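Local coordinates for Alpha/beta hydrolase fold protein (Sphaerobacter thermophilus, PDB 3R0V) that probably acts as a hydrolase of the alpha/beta-hydrolase fold, its natural substrate not established, and holds a D-malate molecule in its pocket, at residues E72-I75 with E76-A79; A200-A203 with S204-I207. All blocks are in the same frame, centred on the assembly; numbering follows the deposited sequence.

Contact 1: E72-I75 with E76-A79; sequences EREI and EDLA
Arg73 and Glu76, three residues apart on helix 71-84 of the alpha/beta-hydrolase fold, form an i to i+3 salt bridge. The arginine takes the carboxylate side-on with two nitrogens, NE reaching Glu76 OE1 at 2.8 Å and NH1 reaching Glu76 OE2 at 3.0 Å. Both oxygens lie close to the guanidinium plane, and the NH1 bond is nearly straight (175°); the carboxylate itself is turned 36° from that plane, so NE meets OE1 from above the carboxylate plane. Arginine suits the place: its long, flexible chain, bent here at chi2 and chi3, ends in a flat group whose neighbouring N-H donors match the two carboxylate oxygens. With an alanine at Arg73, both bonds to the Glu76 carboxylate would go, and that group would probably be held less firmly, the Glu72 charge beside it unbalanced.

Glu76 OE2 also accepts from a water, 2.8 Å away, that donates to Glu72 OE2 as well and so bridges two like charges. Beneath these side chains run the helical i to i+4 bonds, among them Glu76 N to Glu72 O (2.9 Å) and Ala79 N to Ile75 O (2.9 Å).

On the buried side, Glu74 OE1 has a salt bridge to Arg57 and a hydrogen bond to Tyr69; Asp77 has OD2 in a salt bridge with Arg58 and OD1 hydrogen-bonded to Ser9. Ile75 and Leu78 pack against helix 96-106, Leu78 also reaching strand 25-29. A second water links the acid pair, donating to Glu74 OE2 and to Asp77 OD2, each at 2.7 Å.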
loop_
_atom_site.group_PDB
_atom_site.type_symbol
_atom_site.label_atom_id
_atom_site.label_comp_id
_atom_site.label_asym_id
_atom_site.label_seq_id
_atom_site.Cartn_x
_atom_site.Cartn_y
_atom_site.Cartn_z
ATOM N N GLU A 72 -2.325 -14.017 -4.159
ATOM C CA GLU A 72 -2.555 -14.081 -5.600
ATOM C C GLU A 72 -3.895 -13.462 -6.000
ATOM O O GLU A 72 -4.017 -12.884 -7.085
ATOM C CB GLU A 72 -2.455 -15.526 -6.094
ATOM C CG GLU A 72 -2.356 -15.655 -7.612
ATOM C CD GLU A 72 -0.967 -15.317 -8.131
ATOM O OE1 GLU A 72 0.013 -15.385 -7.350
ATOM O OE2 GLU A 72 -0.854 -14.989 -9.332
ATOM N N ARG A 73 -4.901 -13.572 -5.135
ATOM C CA ARG A 73 -6.191 -12.963 -5.452
ATOM C C ARG A 73 -6.066 -11.441 -5.525
ATOM O O ARG A 73 -6.706 -10.826 -6.376
ATOM C CB ARG A 73 -7.290 -13.347 -4.452
ATOM C CG ARG A 73 -7.540 -14.842 -4.310
ATOM C CD ARG A 73 -8.154 -15.453 -5.582
ATOM N NE ARG A 73 -7.126 -15.885 -6.521
ATOM C CZ ARG A 73 -6.392 -16.982 -6.369
ATOM N NH1 ARG A 73 -5.486 -17.303 -7.287
ATOM N NH2 ARG A 73 -6.558 -17.762 -5.303
ATOM N N GLU A 74 -5.274 -10.832 -4.641
ATOM C CA GLU A 74 -5.113 -9.376 -4.702
ATOM C C GLU A 74 -4.254 -8.916 -5.884
ATOM O O GLU A 74 -4.459 -7.818 -6.411
ATOM C CB GLU A 74 -4.583 -8.810 -3.382
ATOM C CG GLU A 74 -5.542 -9.069 -2.226
ATOM C CD GLU A 74 -5.455 -8.003 -1.148
ATOM O OE1 GLU A 74 -4.701 -8.183 -0.170
ATOM O OE2 GLU A 74 -6.127 -6.965 -1.286
ATOM N N ILE A 75 -3.309 -9.746 -6.309
ATOM C CA ILE A 75 -2.586 -9.468 -7.549
ATOM C C ILE A 75 -3.579 -9.511 -8.717
ATOM O O ILE A 75 -3.554 -8.638 -9.590
ATOM C CB ILE A 75 -1.435 -10.460 -7.748
ATOM C CG1 ILE A 75 -0.393 -10.258 -6.644
ATOM C CG2 ILE A 75 -0.793 -10.295 -9.133
ATOM C CD1 ILE A 75 0.718 -11.317 -6.651
ATOM N N GLU A 76 -4.480 -10.494 -8.719
ATOM C CA GLU A 76 -5.502 -10.584 -9.752
ATOM C C GLU A 76 -6.458 -9.389 -9.693
ATOM O O GLU A 76 -6.915 -8.898 -10.736
ATOM C CB GLU A 76 -6.253 -11.910 -9.631
ATOM C CG GLU A 76 -5.371 -13.110 -9.973
ATOM C CD GLU A 76 -5.924 -14.445 -9.479
ATOM O OE1 GLU A 76 -7.057 -14.498 -8.954
ATOM O OE2 GLU A 76 -5.209 -15.455 -9.628
ATOM N N ASP A 77 -6.757 -8.906 -8.487
ATOM C CA ASP A 77 -7.592 -7.709 -8.368
ATOM C C ASP A 77 -6.907 -6.525 -9.055
ATOM O O ASP A 77 -7.529 -5.784 -9.820
ATOM C CB ASP A 77 -7.882 -7.342 -6.903
ATOM C CG ASP A 77 -8.684 -8.405 -6.157
ATOM O OD1 ASP A 77 -9.404 -9.200 -6.788
ATOM O OD2 ASP A 77 -8.601 -8.423 -4.911
ATOM N N LEU A 78 -5.629 -6.335 -8.753
ATOM C CA LEU A 78 -4.877 -5.247 -9.358
ATOM C C LEU A 78 -4.809 -5.433 -10.876
ATOM O O LEU A 78 -4.947 -4.466 -11.632
ATOM C CB LEU A 78 -3.489 -5.159 -8.729
ATOM C CG LEU A 78 -2.557 -4.091 -9.308
ATOM C CD1 LEU A 78 -3.223 -2.715 -9.306
ATOM C CD2 LEU A 78 -1.241 -4.064 -8.516
ATOM N N ALA A 79 -4.641 -6.667 -11.343
ATOM C CA ALA A 79 -4.663 -6.922 -12.787
ATOM C C ALA A 79 -5.984 -6.475 -13.432
ATOM O O ALA A 79 -5.990 -5.877 -14.515
ATOM C CB ALA A 79 -4.395 -8.391 -13.067
HETATM O O HOH W 1 -2.833 -15.034 -10.990
HETATM O O HOH W 2 -7.509 -6.385 -3.531
#

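Contact 2: A200-A203 with S204-I207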
loop_
_atom_site.group_PDB
_atom_site.type_symbol
_atom_site.label_atom_id
_atom_site.label_comp_id
_atom_site.label_asym_id
_atom_site.label_seq_id
_atom_site.Cartn_x
_atom_site.Cartn_y
_atom_site.Cartn_z
ATOM N N ALA A 200 15.529 -11.817 -4.614
ATOM C CA ALA A 200 15.662 -12.465 -5.916
ATOM C C ALA A 200 14.571 -11.988 -6.865
ATOM O O ALA A 200 14.847 -11.639 -8.019
ATOM C CB ALA A 200 15.610 -13.970 -5.767
ATOM N N ARG A 201 13.337 -11.956 -6.377
ATOM C CA ARG A 201 12.214 -11.519 -7.201
ATOM C C ARG A 201 12.269 -10.043 -7.552
ATOM O O ARG A 201 12.057 -9.659 -8.703
ATOM C CB ARG A 201 10.895 -11.806 -6.502
ATOM C CG ARG A 201 10.666 -13.276 -6.242
ATOM C CD ARG A 201 9.219 -13.502 -5.885
ATOM N NE ARG A 201 8.370 -13.347 -7.061
ATOM C CZ ARG A 201 7.091 -12.994 -7.011
ATOM N NH1 ARG A 201 6.520 -12.748 -5.840
ATOM N NH2 ARG A 201 6.382 -12.884 -8.131
ATOM N N PHE A 202 12.548 -9.199 -6.564
ATOM C CA PHE A 202 12.533 -7.771 -6.818
ATOM C C PHE A 202 13.711 -7.333 -7.689
ATOM O O PHE A 202 13.590 -6.377 -8.451
ATOM C CB PHE A 202 12.454 -6.968 -5.509
ATOM C CG PHE A 202 11.143 -7.135 -4.752
ATOM C CD1 PHE A 202 10.083 -7.871 -5.284
ATOM C CD2 PHE A 202 10.969 -6.520 -3.515
ATOM C CE1 PHE A 202 8.887 -8.010 -4.577
ATOM C CE2 PHE A 202 9.780 -6.643 -2.819
ATOM C CZ PHE A 202 8.743 -7.383 -3.344
ATOM N N ALA A 203 14.833 -8.039 -7.607
ATOM C CA ALA A 203 15.960 -7.729 -8.490
ATOM C C ALA A 203 15.612 -7.976 -9.960
ATOM O O ALA A 203 16.289 -7.460 -10.849
ATOM C CB ALA A 203 17.182 -8.523 -8.089
ATOM N N SER A 204 14.539 -8.727 -10.202
ATOM C CA SER A 204 14.110 -9.081 -11.555
ATOM C C SER A 204 13.155 -8.048 -12.159
ATOM O O SER A 204 12.768 -8.150 -13.331
ATOM C CB SER A 204 13.457 -10.468 -11.569
ATOM O OG SER A 204 12.110 -10.422 -11.116
ATOM N N ILE A 205 12.763 -7.060 -11.359
ATOM C CA ILE A 205 11.913 -5.994 -11.844
ATOM C C ILE A 205 12.773 -5.061 -12.685
ATOM O O ILE A 205 13.743 -4.484 -12.197
ATOM C CB ILE A 205 11.266 -5.213 -10.686
ATOM C CG1 ILE A 205 10.306 -6.118 -9.901
ATOM C CG2 ILE A 205 10.537 -3.980 -11.215
ATOM C CD1 ILE A 205 9.886 -5.536 -8.549
ATOM N N SER A 206 12.414 -4.910 -13.949
ATOM C CA SER A 206 13.245 -4.149 -14.867
ATOM C C SER A 206 12.708 -2.753 -15.174
ATOM O O SER A 206 13.406 -1.940 -15.781
ATOM C CB SER A 206 13.444 -4.931 -16.170
ATOM O OG SER A 206 12.193 -5.226 -16.759
ATOM N N ILE A 207 11.483 -2.458 -14.755
ATOM C CA ILE A 207 10.884 -1.178 -15.123
ATOM C C ILE A 207 11.397 -0.023 -14.259
ATOM O O ILE A 207 11.896 -0.241 -13.149
ATOM C CB ILE A 207 9.357 -1.211 -15.027
ATOM C CG1 ILE A 207 8.931 -1.700 -13.650
ATOM C CG2 ILE A 207 8.771 -2.106 -16.119
ATOM C CD1 ILE A 207 7.490 -1.354 -13.287
#
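Ser204 turns its backbone N onto the carbonyl oxygen of Arg201, near the junction of helix 199-202 and the loop leading to strand 209-213. This hydrogen bond, Ser204 N to Arg201 O, is 3.0 Å long and comes from above the carbonyl plane. The Ser204 hydroxyl points at the same oxygen, but that second bond is doubtful: OG to Arg201 O measures an unusually short 2.5 Å, in one of two modelled conformers. In that conformer, with chi1 at 80°, OG sits between the backbone N and the carbonyl carbon of its own residue, which aims it back at the helix. Serine suits this exposed place, being small and polar, with a hydroxyl close enough to the backbone to approach a carbonyl of the preceding turn.

A further backbone bond, Ile205 N to Phe202 O at 3.1 Å, closes a type I beta turn from Phe202 to Ile205 and redirects the chain.

The apolar part joins the two ends of that turn. Phe202 and Ile205 lie side by side and point the same way, and Ile205 CD1 approaches Phe202 CD1 obliquely at 4.0 Å. Large apolar residues fit these buried positions, whereas Ala203 and Ser204, at the exposed corners between them, are small.

Both apolar side chains rest on Leu102 of helix 96-106, and Phe202 also touches Leu228 of helix 219-231; Arg201 NH2 hydrogen-bonds to Ser107 OG, and Ile207 packs on strand 111-117 as the chain approaches strand 209-213.

In the fold
Contact 1 and contact 2 occupy one alpha/beta-hydrolase domain, their centres 18 Å apart and their nearest atoms about 6 Å apart without touching. Helix 96-106 connects them: contact 1 meets it through Leu100 and Ala104, contact 2 through Leu102, Leu103 and Ala106. That helix begins at Ser96, which binds malate, just after Ser95, the probable nucleophile of a GxSxG elbow. Neither contact reaches the ligand. The Glu74 side chain is about 11 Å from the bound D-malate and that of Phe202 about 13 Å; from the side chain of Ser96 they are about 8 and 11 Å. Both lie beyond contact distance of the ligand, contact 1 the nearer by Glu74.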